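Local coordinates for protein probable threonyl-tRNA synthetase 1 (PDB 3A32) that probably catalyses the zinc-dependent attachment of threonine to its tRNA in two steps, through a threonyl-adenylate, and lacks the domain for editing mischarged seryl-tRNA, at residues E200-R205 with Y243-V248; L206-K211 with E230-A235; K411-R416 with I430-A435; E326-R331 with F418-M423. All blocks are in the same frame, centred on the assembly; numbering follows the deposited sequence.

Contact 1: E200-R205 with Y243-V248. With SO4 (sulfate ion), chain C.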
loop_
_atom_site.group_PDB
_atom_site.type_symbol
_atom_site.label_atom_id
_atom_site.label_comp_id
_atom_site.label_asym_id
_atom_site.label_seq_id
_atom_site.Cartn_x
_atom_site.Cartn_y
_atom_site.Cartn_z
ATOM N N GLU A 200 -18.940 28.433 3.942
ATOM C CA GLU A 200 -17.954 29.379 4.466
ATOM C C GLU A 200 -16.495 28.982 4.269
ATOM O O GLU A 200 -15.579 29.812 4.470
ATOM C CB GLU A 200 -18.231 29.702 5.945
ATOM C CG GLU A 200 -18.989 31.050 6.207
ATOM C CD GLU A 200 -18.060 32.316 6.195
ATOM O OE1 GLU A 200 -17.225 32.486 7.153
ATOM O OE2 GLU A 200 -18.193 33.158 5.240
ATOM N N THR A 201 -16.260 27.744 3.858
ATOM C CA THR A 201 -14.902 27.218 3.807
ATOM C C THR A 201 -14.526 26.675 2.434
ATOM O O THR A 201 -13.448 26.161 2.245
ATOM C CB THR A 201 -14.657 26.104 4.852
ATOM O OG1 THR A 201 -15.388 24.946 4.475
ATOM C CG2 THR A 201 -15.104 26.532 6.253
ATOM N N PHE A 202 -15.407 26.773 1.464
ATOM C CA PHE A 202 -15.175 25.973 0.248
ATOM C C PHE A 202 -15.661 26.720 -0.987
ATOM O O PHE A 202 -16.650 27.449 -0.922
ATOM C CB PHE A 202 -15.785 24.557 0.358
ATOM C CG PHE A 202 -15.015 23.499 -0.407
ATOM C CD1 PHE A 202 -13.880 22.882 0.170
ATOM C CD2 PHE A 202 -15.384 23.156 -1.719
ATOM C CE1 PHE A 202 -13.130 21.975 -0.521
ATOM C CE2 PHE A 202 -14.646 22.207 -2.431
ATOM C CZ PHE A 202 -13.492 21.589 -1.799
ATOM N N LYS A 203 -14.931 26.530 -2.081
ATOM C CA LYS A 203 -15.226 27.131 -3.356
ATOM C C LYS A 203 -15.022 26.082 -4.472
ATOM O O LYS A 203 -14.066 25.289 -4.441
ATOM C CB LYS A 203 -14.275 28.352 -3.532
ATOM C CG LYS A 203 -14.419 29.089 -4.816
ATOM C CD LYS A 203 -14.033 30.580 -4.726
ATOM C CE LYS A 203 -12.552 30.745 -4.455
ATOM N NZ LYS A 203 -12.088 32.169 -4.507
ATOM N N VAL A 204 -15.900 26.084 -5.466
ATOM C CA VAL A 204 -15.746 25.244 -6.632
ATOM C C VAL A 204 -15.492 26.155 -7.840
ATOM O O VAL A 204 -16.303 27.020 -8.138
ATOM C CB VAL A 204 -16.998 24.331 -6.865
ATOM C CG1 VAL A 204 -17.108 23.922 -8.321
ATOM C CG2 VAL A 204 -16.933 23.071 -5.968
ATOM N N ARG A 205 -14.376 25.947 -8.536
ATOM C CA ARG A 205 -14.024 26.772 -9.686
ATOM C C ARG A 205 -14.075 25.965 -10.985
ATOM O O ARG A 205 -13.364 24.974 -11.133
ATOM C CB ARG A 205 -12.613 27.357 -9.496
ATOM C CG ARG A 205 -12.090 28.230 -10.646
ATOM C CD ARG A 205 -10.630 28.674 -10.349
ATOM N NE ARG A 205 -10.669 29.767 -9.401
ATOM C CZ ARG A 205 -9.967 29.844 -8.276
ATOM N NH1 ARG A 205 -9.086 28.898 -7.942
ATOM N NH2 ARG A 205 -10.146 30.904 -7.488
ATOM N N TYR A 243 -25.341 22.800 -0.671
ATOM C CA TYR A 243 -24.455 23.304 0.372
ATOM C C TYR A 243 -24.240 24.811 0.395
ATOM O O TYR A 243 -23.552 25.359 1.311
ATOM C CB TYR A 243 -23.103 22.612 0.241
ATOM C CG TYR A 243 -23.175 21.116 0.324
ATOM C CD1 TYR A 243 -23.456 20.475 1.541
ATOM C CD2 TYR A 243 -22.967 20.336 -0.798
ATOM C CE1 TYR A 243 -23.521 19.094 1.623
ATOM C CE2 TYR A 243 -23.044 18.969 -0.728
ATOM C CZ TYR A 243 -23.299 18.359 0.486
ATOM O OH TYR A 243 -23.351 16.994 0.553
ATOM N N GLY A 244 -24.776 25.488 -0.611
ATOM C CA GLY A 244 -24.689 26.959 -0.677
ATOM C C GLY A 244 -23.259 27.333 -0.984
ATOM O O GLY A 244 -22.865 28.468 -0.760
ATOM N N ILE A 245 -22.493 26.348 -1.496
ATOM C CA ILE A 245 -21.076 26.482 -1.801
ATOM C C ILE A 245 -20.970 27.289 -3.087
ATOM O O ILE A 245 -21.655 27.034 -4.111
ATOM C CB ILE A 245 -20.346 25.079 -1.946
ATOM C CG1 ILE A 245 -20.142 24.416 -0.578
ATOM C CG2 ILE A 245 -19.017 25.208 -2.711
ATOM C CD1 ILE A 245 -19.544 22.982 -0.679
ATOM N N ASP A 246 -20.110 28.284 -3.074
ATOM C CA ASP A 246 -20.213 29.087 -4.241
ATOM C C ASP A 246 -19.345 28.625 -5.469
ATOM O O ASP A 246 -18.324 27.899 -5.304
ATOM C CB ASP A 246 -20.376 30.567 -3.865
ATOM C CG ASP A 246 -19.119 31.223 -3.559
ATOM O OD1 ASP A 246 -19.106 32.003 -2.581
ATOM O OD2 ASP A 246 -18.181 30.984 -4.333
ATOM N N ILE A 247 -19.840 28.945 -6.669
ATOM C CA ILE A 247 -19.340 28.399 -7.905
ATOM C C ILE A 247 -18.773 29.554 -8.685
ATOM O O ILE A 247 -19.413 30.584 -8.784
ATOM C CB ILE A 247 -20.495 27.774 -8.779
ATOM C CG1 ILE A 247 -21.378 26.789 -7.975
ATOM C CG2 ILE A 247 -19.904 27.120 -10.065
ATOM C CD1 ILE A 247 -20.527 25.654 -7.258
ATOM N N VAL A 248 -17.567 29.391 -9.215
ATOM C CA VAL A 248 -16.881 30.429 -9.965
ATOM C C VAL A 248 -16.617 29.809 -11.332
ATOM O O VAL A 248 -16.139 28.694 -11.379
ATOM C CB VAL A 248 -15.503 30.824 -9.312
ATOM C CG1 VAL A 248 -14.716 31.695 -10.258
ATOM C CG2 VAL A 248 -15.710 31.595 -8.014
HETATM S S SO4 C . -12.956 34.310 -7.069
HETATM O O1 SO4 C . -13.828 33.702 -6.059
HETATM O O2 SO4 C . -13.710 34.523 -8.301
HETATM O O3 SO4 C . -12.535 35.604 -6.535
HETATM O O4 SO4 C . -11.793 33.461 -7.390
HETATM O O HOH W 1 -18.579 29.203 -0.649
#
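Lys203 and Val248 meet across two parallel neighbours of the catalytic-core sheet, and the lysine is a worked example of how an aliphatic stem delivers a charge. Beyond CB, its CG stands anti to the backbone N (chi1 179°) and passes the carbonyl O of Asp246 at 4.1 Å. CD then packs on Val248 CG2 at 3.8 Å, the two chains crossing obliquely. A bend at chi3 (66°) sets CE beside a sulfate ion, and NZ ends the path with a hydrogen bond of 2.8 Å to sulfate O1 and a weak one to O4. From the same face, Arg205 NH2 reaches sulfate O4 at 3.0 Å, the oxygen lying in the guanidinium plane. Glu275 forms salt bridges with both cations.

On the opposite face Val204 and Ile247 lie side by side, with Ile247 CD1 3.8 Å from Val204 CB. Between the faces, Val204 spans two residues of its partner strand: its N donates to Asp246 O (3.0 Å, almost straight), and its O accepts from Val248 N at 2.9 Å. One step earlier a water bridges Phe202 O and Asp246 N in place of a direct bond. The pair belongs to the beta-alpha-beta unit 202-207, 222-243, 246-250. The sulfate probably comes from the crystallisation liquor, and its binding to both Lys203 and Arg205 is consistent with a locally positive patch, though Glu275, and more distantly Asp246, would probably temper it.

Contact 2: L206-K211 with E230-A235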
loop_
_atom_site.group_PDB
_atom_site.type_symbol
_atom_site.label_atom_id
_atom_site.label_comp_id
_atom_site.label_asym_id
_atom_site.label_seq_id
_atom_site.Cartn_x
_atom_site.Cartn_y
_atom_site.Cartn_z
ATOM N N LEU A 206 -14.845 26.436 -11.956
ATOM C CA LEU A 206 -14.891 25.774 -13.262
ATOM C C LEU A 206 -14.027 26.503 -14.256
ATOM O O LEU A 206 -14.052 27.745 -14.306
ATOM C CB LEU A 206 -16.320 25.702 -13.790
ATOM C CG LEU A 206 -17.477 25.263 -12.867
ATOM C CD1 LEU A 206 -18.817 25.131 -13.653
ATOM C CD2 LEU A 206 -17.210 23.956 -12.066
ATOM N N SER A 207 -13.238 25.758 -15.034
ATOM C CA SER A 207 -12.459 26.373 -16.111
ATOM C C SER A 207 -12.910 25.858 -17.498
ATOM O O SER A 207 -12.837 24.667 -17.797
ATOM C CB SER A 207 -10.969 26.184 -15.866
ATOM O OG SER A 207 -10.597 26.706 -14.594
ATOM N N MET A 208 -13.398 26.766 -18.328
ATOM C CA MET A 208 -14.136 26.407 -19.541
ATOM C C MET A 208 -13.392 26.858 -20.792
ATOM O O MET A 208 -12.402 27.551 -20.683
ATOM C CB MET A 208 -15.528 27.056 -19.512
ATOM C CG MET A 208 -16.267 26.936 -18.214
ATOM S SD MET A 208 -16.601 25.200 -17.784
ATOM C CE MET A 208 -18.320 25.312 -17.262
ATOM N N SER A 209 -13.877 26.447 -21.975
ATOM C CA SER A 209 -13.372 26.948 -23.252
ATOM C C SER A 209 -13.715 28.401 -23.453
ATOM O O SER A 209 -14.563 28.965 -22.761
ATOM C CB SER A 209 -13.968 26.205 -24.450
ATOM O OG SER A 209 -15.364 26.410 -24.502
ATOM N N ASP A 210 -13.000 28.990 -24.402
ATOM C CA ASP A 210 -13.479 30.142 -25.154
ATOM C C ASP A 210 -14.092 29.509 -26.398
ATOM O O ASP A 210 -13.401 28.858 -27.171
ATOM C CB ASP A 210 -12.302 31.045 -25.521
ATOM C CG ASP A 210 -12.726 32.356 -26.240
ATOM O OD1 ASP A 210 -13.755 32.427 -26.999
ATOM O OD2 ASP A 210 -11.959 33.316 -26.033
ATOM N N LYS A 211 -15.400 29.657 -26.564
ATOM C CA LYS A 211 -16.101 29.047 -27.697
ATOM C C LYS A 211 -15.531 29.433 -29.082
ATOM O O LYS A 211 -15.585 28.598 -30.012
ATOM C CB LYS A 211 -17.612 29.374 -27.660
ATOM C CG LYS A 211 -18.353 28.560 -26.599
ATOM C CD LYS A 211 -19.631 27.873 -27.141
ATOM C CE LYS A 211 -20.094 26.742 -26.168
ATOM N NZ LYS A 211 -18.922 25.870 -25.689
ATOM N N GLU A 230 -21.537 21.718 -19.782
ATOM C CA GLU A 230 -22.857 21.617 -19.239
ATOM C C GLU A 230 -22.970 20.503 -18.181
ATOM O O GLU A 230 -23.695 20.666 -17.211
ATOM C CB GLU A 230 -23.876 21.523 -20.373
ATOM C CG GLU A 230 -24.527 20.265 -20.526
ATOM C CD GLU A 230 -25.974 20.393 -20.151
ATOM O OE1 GLU A 230 -26.826 19.859 -20.918
ATOM O OE2 GLU A 230 -26.241 21.070 -19.107
ATOM N N ALA A 231 -22.209 19.416 -18.289
ATOM C CA ALA A 231 -22.189 18.460 -17.134
ATOM C C ALA A 231 -21.666 19.121 -15.830
ATOM O O ALA A 231 -22.243 18.938 -14.743
ATOM C CB ALA A 231 -21.426 17.180 -17.472
ATOM N N LEU A 232 -20.617 19.942 -15.964
ATOM C CA LEU A 232 -20.003 20.653 -14.833
ATOM C C LEU A 232 -20.874 21.728 -14.242
ATOM O O LEU A 232 -20.790 22.005 -13.041
ATOM C CB LEU A 232 -18.654 21.268 -15.253
ATOM C CG LEU A 232 -17.553 20.294 -15.650
ATOM C CD1 LEU A 232 -16.360 21.034 -16.311
ATOM C CD2 LEU A 232 -17.073 19.448 -14.432
ATOM N N ARG A 233 -21.686 22.371 -15.087
ATOM C CA ARG A 233 -22.583 23.418 -14.633
ATOM C C ARG A 233 -23.736 22.850 -13.829
ATOM O O ARG A 233 -24.035 23.359 -12.751
ATOM C CB ARG A 233 -23.104 24.267 -15.806
ATOM C CG ARG A 233 -22.077 25.207 -16.353
ATOM C CD ARG A 233 -22.660 26.067 -17.446
ATOM N NE ARG A 233 -21.629 26.915 -18.006
ATOM C CZ ARG A 233 -21.279 26.904 -19.283
ATOM N NH1 ARG A 233 -21.907 26.106 -20.142
ATOM N NH2 ARG A 233 -20.332 27.717 -19.715
ATOM N N GLU A 234 -24.366 21.792 -14.330
ATOM C CA GLU A 234 -25.441 21.130 -13.594
ATOM C C GLU A 234 -24.975 20.542 -12.279
ATOM O O GLU A 234 -25.632 20.711 -11.271
ATOM C CB GLU A 234 -26.091 20.027 -14.430
ATOM C CG GLU A 234 -26.848 20.549 -15.619
ATOM C CD GLU A 234 -28.183 21.307 -15.237
ATOM O OE1 GLU A 234 -28.520 21.450 -14.012
ATOM O OE2 GLU A 234 -28.875 21.746 -16.199
ATOM N N ALA A 235 -23.840 19.848 -12.309
ATOM C CA ALA A 235 -23.265 19.263 -11.097
ATOM C C ALA A 235 -22.965 20.342 -10.047
ATOM O O ALA A 235 -23.382 20.207 -8.887
ATOM C CB ALA A 235 -22.003 18.396 -11.412
HETATM O O HOH W 2 -21.095 25.463 -23.061
#
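Leu232 comes first along the helical segment 230-235 to meet the end of strand 202-207. Its CB lies 4.2 Å from Leu206 CD1, and the same methyl rests on the helix backbone, 3.7 Å from Leu232 O. Further out, Leu232 CD1 approaches the sulfur of Met208, with 4.4 Å between CD1 and SD. Leu232 also touches Val178 of helix 174-191 and Leu261 of strand 260-268, the antiparallel neighbour of 202-207, and its side chain is about 11 Å from that of the zinc ligand His310.

The helix is the connecting element of a beta-alpha-beta crossover, in which strand 202-207 leads through helix 222-243 to its parallel neighbour 246-250; the contact fixes the helix against the first strand by side chains alone, without a direct hydrogen bond.

Arg233 follows, its chain extended from CG to NE and crossing the methionine at a slant. Leu206 CD1 touches its CG at 4.2 Å. In Met208 a bend at chi2 (-62°) places SD, and chi3 (-135°) then carries CE over one face of the guanidinium, 3.5 Å above the plane and toward the rim, with NE the nearest atom at 3.8 Å from CE. The polar end is held by a salt bridge from NH2 to Glu249, while NH1 donates in plane to a water 3.1 Å away that Lys211 NZ reaches weakly.

Contact 3: K411-R416 with I430-A435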
loop_
_atom_site.group_PDB
_atom_site.type_symbol
_atom_site.label_atom_id
_atom_site.label_comp_id
_atom_site.label_asym_id
_atom_site.label_seq_id
_atom_site.Cartn_x
_atom_site.Cartn_y
_atom_site.Cartn_z
ATOM N N LYS A 411 -7.838 5.700 40.701
ATOM C CA LYS A 411 -8.303 4.748 39.662
ATOM C C LYS A 411 -9.030 5.455 38.545
ATOM O O LYS A 411 -10.046 4.979 38.042
ATOM C CB LYS A 411 -9.158 3.606 40.250
ATOM C CG LYS A 411 -8.370 2.680 41.205
ATOM C CD LYS A 411 -7.661 1.483 40.542
ATOM C CE LYS A 411 -6.646 0.842 41.516
ATOM N NZ LYS A 411 -7.239 0.352 42.873
ATOM N N VAL A 412 -8.491 6.599 38.157
ATOM C CA VAL A 412 -9.048 7.406 37.078
ATOM C C VAL A 412 -7.859 7.926 36.282
ATOM O O VAL A 412 -6.943 8.566 36.867
ATOM C CB VAL A 412 -9.897 8.603 37.627
ATOM C CG1 VAL A 412 -10.390 9.515 36.470
ATOM C CG2 VAL A 412 -11.083 8.058 38.430
ATOM N N LEU A 413 -7.819 7.624 34.975
ATOM C CA LEU A 413 -6.712 8.121 34.148
ATOM C C LEU A 413 -6.983 9.559 33.742
ATOM O O LEU A 413 -8.123 9.930 33.604
ATOM C CB LEU A 413 -6.546 7.267 32.899
ATOM C CG LEU A 413 -6.200 5.788 33.125
ATOM C CD1 LEU A 413 -6.374 5.041 31.820
ATOM C CD2 LEU A 413 -4.772 5.595 33.720
ATOM N N ASP A 414 -5.943 10.346 33.564
ATOM C CA ASP A 414 -6.037 11.709 33.028
ATOM C C ASP A 414 -5.627 11.647 31.544
ATOM O O ASP A 414 -4.435 11.481 31.211
ATOM C CB ASP A 414 -5.127 12.645 33.826
ATOM C CG ASP A 414 -4.995 14.019 33.225
ATOM O OD1 ASP A 414 -5.502 14.293 32.139
ATOM O OD2 ASP A 414 -4.350 14.876 33.868
ATOM N N VAL A 415 -6.632 11.757 30.668
ATOM C CA VAL A 415 -6.471 11.452 29.263
ATOM C C VAL A 415 -6.854 12.679 28.453
ATOM O O VAL A 415 -7.970 13.182 28.580
ATOM C CB VAL A 415 -7.345 10.242 28.840
ATOM C CG1 VAL A 415 -7.275 9.977 27.344
ATOM C CG2 VAL A 415 -6.941 9.017 29.578
ATOM N N ARG A 416 -5.923 13.140 27.620
ATOM C CA ARG A 416 -6.024 14.398 26.907
ATOM C C ARG A 416 -5.920 14.175 25.404
ATOM O O ARG A 416 -4.850 13.948 24.834
ATOM C CB ARG A 416 -4.957 15.385 27.408
ATOM C CG ARG A 416 -4.863 15.314 28.925
ATOM C CD ARG A 416 -4.339 16.555 29.501
ATOM N NE ARG A 416 -4.393 16.532 30.954
ATOM C CZ ARG A 416 -3.908 17.503 31.715
ATOM N NH1 ARG A 416 -3.331 18.574 31.160
ATOM N NH2 ARG A 416 -4.033 17.418 33.029
ATOM N N ILE A 430 -10.942 8.910 32.681
ATOM C CA ILE A 430 -11.197 7.529 32.304
ATOM C C ILE A 430 -11.009 6.588 33.508
ATOM O O ILE A 430 -9.869 6.299 33.909
ATOM C CB ILE A 430 -10.296 7.053 31.090
ATOM C CG1 ILE A 430 -10.509 7.895 29.821
ATOM C CG2 ILE A 430 -10.618 5.632 30.759
ATOM C CD1 ILE A 430 -11.911 8.019 29.346
ATOM N N ALA A 431 -12.116 6.111 34.076
ATOM C CA ALA A 431 -12.053 5.220 35.247
ATOM C C ALA A 431 -11.552 3.852 34.789
ATOM O O ALA A 431 -11.763 3.447 33.640
ATOM C CB ALA A 431 -13.434 5.104 35.969
ATOM N N TYR A 432 -10.863 3.147 35.674
ATOM C CA TYR A 432 -10.439 1.780 35.372
ATOM C C TYR A 432 -10.420 0.985 36.669
ATOM O O TYR A 432 -10.360 1.580 37.760
ATOM C CB TYR A 432 -9.040 1.772 34.694
ATOM C CG TYR A 432 -7.910 2.182 35.627
ATOM C CD1 TYR A 432 -7.113 1.235 36.263
ATOM C CD2 TYR A 432 -7.670 3.530 35.901
ATOM C CE1 TYR A 432 -6.073 1.634 37.138
ATOM C CE2 TYR A 432 -6.681 3.929 36.743
ATOM C CZ TYR A 432 -5.887 2.992 37.361
ATOM O OH TYR A 432 -4.920 3.449 38.204
ATOM N N GLY A 433 -10.435 -0.344 36.548
ATOM C CA GLY A 433 -10.312 -1.269 37.677
ATOM C C GLY A 433 -8.899 -1.819 37.718
ATOM O O GLY A 433 -8.286 -1.858 38.760
ATOM N N ASP A 434 -8.355 -2.217 36.571
ATOM C CA ASP A 434 -6.950 -2.598 36.486
ATOM C C ASP A 434 -6.408 -2.289 35.083
ATOM O O ASP A 434 -7.125 -1.702 34.259
ATOM C CB ASP A 434 -6.773 -4.077 36.829
ATOM C CG ASP A 434 -7.521 -5.002 35.865
ATOM O OD1 ASP A 434 -7.982 -4.605 34.760
ATOM O OD2 ASP A 434 -7.623 -6.177 36.213
ATOM N N ALA A 435 -5.169 -2.715 34.807
ATOM C CA ALA A 435 -4.493 -2.401 33.535
ATOM C C ALA A 435 -5.313 -2.775 32.307
ATOM O O ALA A 435 -5.472 -1.979 31.409
ATOM C CB ALA A 435 -3.096 -3.065 33.480
#
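The ring of Tyr432 has Lys411 CB over one face, 4.3 Å above the plane and toward the rim, and Asp434 CA in plane at its edge. Lys411 and Tyr432 cross at about a right angle. Leu413 also crosses the ring at about a right angle, its CG 3.9 Å from Tyr432 CD2. The second flat group, the guanidinium of Arg416, grips Asp414 side-on in a salt bridge: NE gives OD1 a nearly straight bond of 2.8 Å in the guanidinium plane, and NH2 meets the syn lone pair of OD2.

With CG of Tyr432 in the crowded position between backbone N and carbonyl carbon (chi1 69°), the ring starts close to its own main chain, and its CE2 comes 3.3 Å from Lys411 C. The OH bonds to Glu407 O. An alanine here would probably leave Lys411 and Leu413 without the ring they pack on, and Glu407 O without this hydroxyl partner.

Leu413 and Ile430, an antiparallel hydrogen-bonded pair, exchange two bonds, Leu413 N to Ile430 O (2.7 Å) and Ile430 N to Leu413 O; just past the strands Tyr432 N bonds Lys411 O at 3.1 Å. Beside them Val415 CG2 packs on Ile430 CG1 at 3.7 Å.

This is the open end of a beta hairpin, 412-419 with 424-431, in the anticodon-binding domain. Strand 399-403 flanks strand 412-419 on its other side; helix 435-457, N-capped by Asp434, covers Leu413, Val415 and Tyr432, while helix 353-369 adds Ile363 and Leu359.

Contact 4: E326-R331 with F418-M423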
loop_
_atom_site.group_PDB
_atom_site.type_symbol
_atom_site.label_atom_id
_atom_site.label_comp_id
_atom_site.label_asym_id
_atom_site.label_seq_id
_atom_site.Cartn_x
_atom_site.Cartn_y
_atom_site.Cartn_z
ATOM N N GLU A 326 0.752 22.699 7.850
ATOM C CA GLU A 326 0.723 24.120 8.143
ATOM C C GLU A 326 -0.609 24.615 8.677
ATOM O O GLU A 326 -0.641 25.192 9.762
ATOM C CB GLU A 326 1.270 24.946 6.972
ATOM C CG GLU A 326 2.825 24.734 6.809
ATOM C CD GLU A 326 3.371 25.339 5.495
ATOM O OE1 GLU A 326 2.589 26.069 4.878
ATOM O OE2 GLU A 326 4.545 25.071 5.070
ATOM N N HIS A 327 -1.713 24.320 7.983
ATOM C CA HIS A 327 -3.037 24.729 8.438
ATOM C C HIS A 327 -3.341 24.221 9.863
ATOM O O HIS A 327 -3.978 24.929 10.642
ATOM C CB HIS A 327 -4.106 24.265 7.436
ATOM C CG HIS A 327 -5.511 24.640 7.805
ATOM N ND1 HIS A 327 -5.959 25.944 7.813
ATOM C CD2 HIS A 327 -6.572 23.876 8.154
ATOM C CE1 HIS A 327 -7.224 25.967 8.177
ATOM N NE2 HIS A 327 -7.617 24.725 8.399
ATOM N N ARG A 328 -2.858 23.020 10.202
ATOM C CA ARG A 328 -3.131 22.406 11.520
ATOM C C ARG A 328 -1.946 22.349 12.465
ATOM O O ARG A 328 -1.992 21.666 13.459
ATOM C CB ARG A 328 -3.730 21.022 11.364
ATOM C CG ARG A 328 -5.195 21.091 10.933
ATOM C CD ARG A 328 -6.105 20.921 12.148
ATOM N NE ARG A 328 -7.508 21.253 11.858
ATOM C CZ ARG A 328 -8.400 20.394 11.372
ATOM N NH1 ARG A 328 -8.013 19.139 11.083
ATOM N NH2 ARG A 328 -9.676 20.795 11.123
ATOM N N ARG A 329 -0.886 23.086 12.148
ATOM C CA ARG A 329 0.256 23.218 13.043
ATOM C C ARG A 329 0.736 21.836 13.589
ATOM O O ARG A 329 0.985 21.664 14.832
ATOM C CB ARG A 329 -0.065 24.221 14.171
ATOM C CG ARG A 329 -0.030 25.735 13.727
ATOM C CD ARG A 329 -1.394 26.300 13.513
ATOM N NE ARG A 329 -1.351 27.739 13.207
ATOM C CZ ARG A 329 -1.865 28.342 12.118
ATOM N NH1 ARG A 329 -2.505 27.656 11.148
ATOM N NH2 ARG A 329 -1.737 29.668 12.002
ATOM N N GLY A 330 0.911 20.878 12.665
ATOM C CA GLY A 330 1.531 19.647 13.017
ATOM C C GLY A 330 0.565 18.649 13.641
ATOM O O GLY A 330 1.001 17.577 14.063
ATOM N N ARG A 331 -0.734 18.979 13.664
ATOM C CA ARG A 331 -1.741 18.177 14.399
ATOM C C ARG A 331 -2.521 17.239 13.497
ATOM O O ARG A 331 -3.406 17.663 12.760
ATOM C CB ARG A 331 -2.706 19.070 15.186
ATOM C CG ARG A 331 -2.019 19.935 16.227
ATOM C CD ARG A 331 -1.420 19.141 17.438
ATOM N NE ARG A 331 -0.748 20.036 18.396
ATOM C CZ ARG A 331 -0.314 19.677 19.601
ATOM N NH1 ARG A 331 -0.433 18.417 20.044
ATOM N NH2 ARG A 331 0.246 20.593 20.378
ATOM N N PHE A 418 -6.464 15.625 21.588
ATOM C CA PHE A 418 -6.257 16.937 21.019
ATOM C C PHE A 418 -7.428 17.198 20.101
ATOM O O PHE A 418 -7.721 16.398 19.202
ATOM C CB PHE A 418 -4.938 17.041 20.241
ATOM C CG PHE A 418 -4.688 18.414 19.771
ATOM C CD1 PHE A 418 -4.053 19.371 20.635
ATOM C CD2 PHE A 418 -5.195 18.830 18.516
ATOM C CE1 PHE A 418 -3.885 20.721 20.233
ATOM C CE2 PHE A 418 -5.049 20.182 18.097
ATOM C CZ PHE A 418 -4.373 21.130 18.941
ATOM N N ASP A 419 -8.091 18.312 20.317
ATOM C CA ASP A 419 -9.302 18.672 19.589
ATOM C C ASP A 419 -8.955 19.517 18.376
ATOM O O ASP A 419 -8.512 20.647 18.518
ATOM C CB ASP A 419 -10.194 19.507 20.494
ATOM C CG ASP A 419 -11.626 19.474 20.051
ATOM O OD1 ASP A 419 -12.179 18.337 20.054
ATOM O OD2 ASP A 419 -12.185 20.545 19.683
ATOM N N LEU A 420 -9.149 18.963 17.188
ATOM C CA LEU A 420 -8.639 19.623 15.966
ATOM C C LEU A 420 -9.361 20.918 15.636
ATOM O O LEU A 420 -8.738 21.830 15.132
ATOM C CB LEU A 420 -8.627 18.685 14.764
ATOM C CG LEU A 420 -7.767 17.422 14.888
ATOM C CD1 LEU A 420 -8.038 16.534 13.672
ATOM C CD2 LEU A 420 -6.243 17.760 15.071
ATOM N N GLU A 421 -10.663 20.992 15.908
ATOM C CA GLU A 421 -11.442 22.244 15.684
ATOM C C GLU A 421 -10.963 23.384 16.579
ATOM O O GLU A 421 -10.468 24.401 16.075
ATOM C CB GLU A 421 -12.975 22.046 15.810
ATOM C CG GLU A 421 -13.576 20.833 15.045
ATOM C CD GLU A 421 -13.130 20.719 13.543
ATOM O OE1 GLU A 421 -13.262 21.732 12.770
ATOM O OE2 GLU A 421 -12.680 19.588 13.156
ATOM N N SER A 422 -11.062 23.206 17.894
ATOM C CA SER A 422 -10.592 24.228 18.838
ATOM C C SER A 422 -9.057 24.344 18.902
ATOM O O SER A 422 -8.521 25.370 19.381
ATOM C CB SER A 422 -11.185 23.976 20.237
ATOM O OG SER A 422 -10.664 22.780 20.827
ATOM N N MET A 423 -8.338 23.320 18.388
ATOM C CA MET A 423 -6.864 23.295 18.452
ATOM C C MET A 423 -6.379 23.372 19.897
ATOM O O MET A 423 -5.451 24.093 20.193
ATOM C CB MET A 423 -6.223 24.438 17.632
ATOM C CG MET A 423 -6.405 24.310 16.095
ATOM S SD MET A 423 -5.490 22.951 15.360
ATOM C CE MET A 423 -3.794 23.457 15.732
HETATM O O HOH W 3 -8.275 24.228 12.896
#
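Arg331 and Phe418 stack, guanidinium flat on ring with planes 2° apart and centres 4.2 Å from each other. CD of Arg331 sits over the ring centre at 3.7 Å, a CH-pi contact, so the cation-pi component is off-centre. NH1 makes a salt bridge with Glu392. An alanine in place of Arg331 would remove the stacked guanidinium and CD from this ring face and would probably leave Glu392 without this salt-bridge partner.

Arg328 NH2 makes a long salt bridge of 3.8 Å to Glu421 OE2, which lies well out of the guanidinium plane, so that charge alone acts there. NH2 is hydrogen-bonded to Lys194 O, and NH1 to Phe193 O and Tyr324 OH; a water accepts from NE and gives a weak bond to Leu420 O.

In packing, Leu420 CB lies over one face of the Arg328 guanidinium, 3.7 Å above the plane and toward the rim. A bend at chi2 (-69°) lays Met423 SD against Arg328 CD at 3.8 Å.

A Schellman motif ends helix 317-327, overlapped by a type I' turn from Arg328 to Arg331. The contact thus sets this catalytic-region helix end against the tip of the anticodon-binding domain's hairpin 412-419, 424-431.

Overall arrangement
From the N terminus, strand 202-207 serves contact 1, then contact 2. Contact 2 closes first, when helix 222-243 returns to the strand; contact 1 closes the wider loop around it as strand 246-250 comes alongside, and the two touch through Val248 O and Leu206 N. Both secure one beta-alpha-beta unit at the edge of the catalytic sheet. Contact 4 opens at the end of helix 317-327, and contact 3 opens at residue 411 before contact 4 closes at 418-423, so they cross. Contact 3, closing last at 430-435, ties the hairpin ends within the anticodon-binding domain; contact 4 joins that domain to the catalytic region. The centres of contacts 2 and 3 are about 56 Å apart.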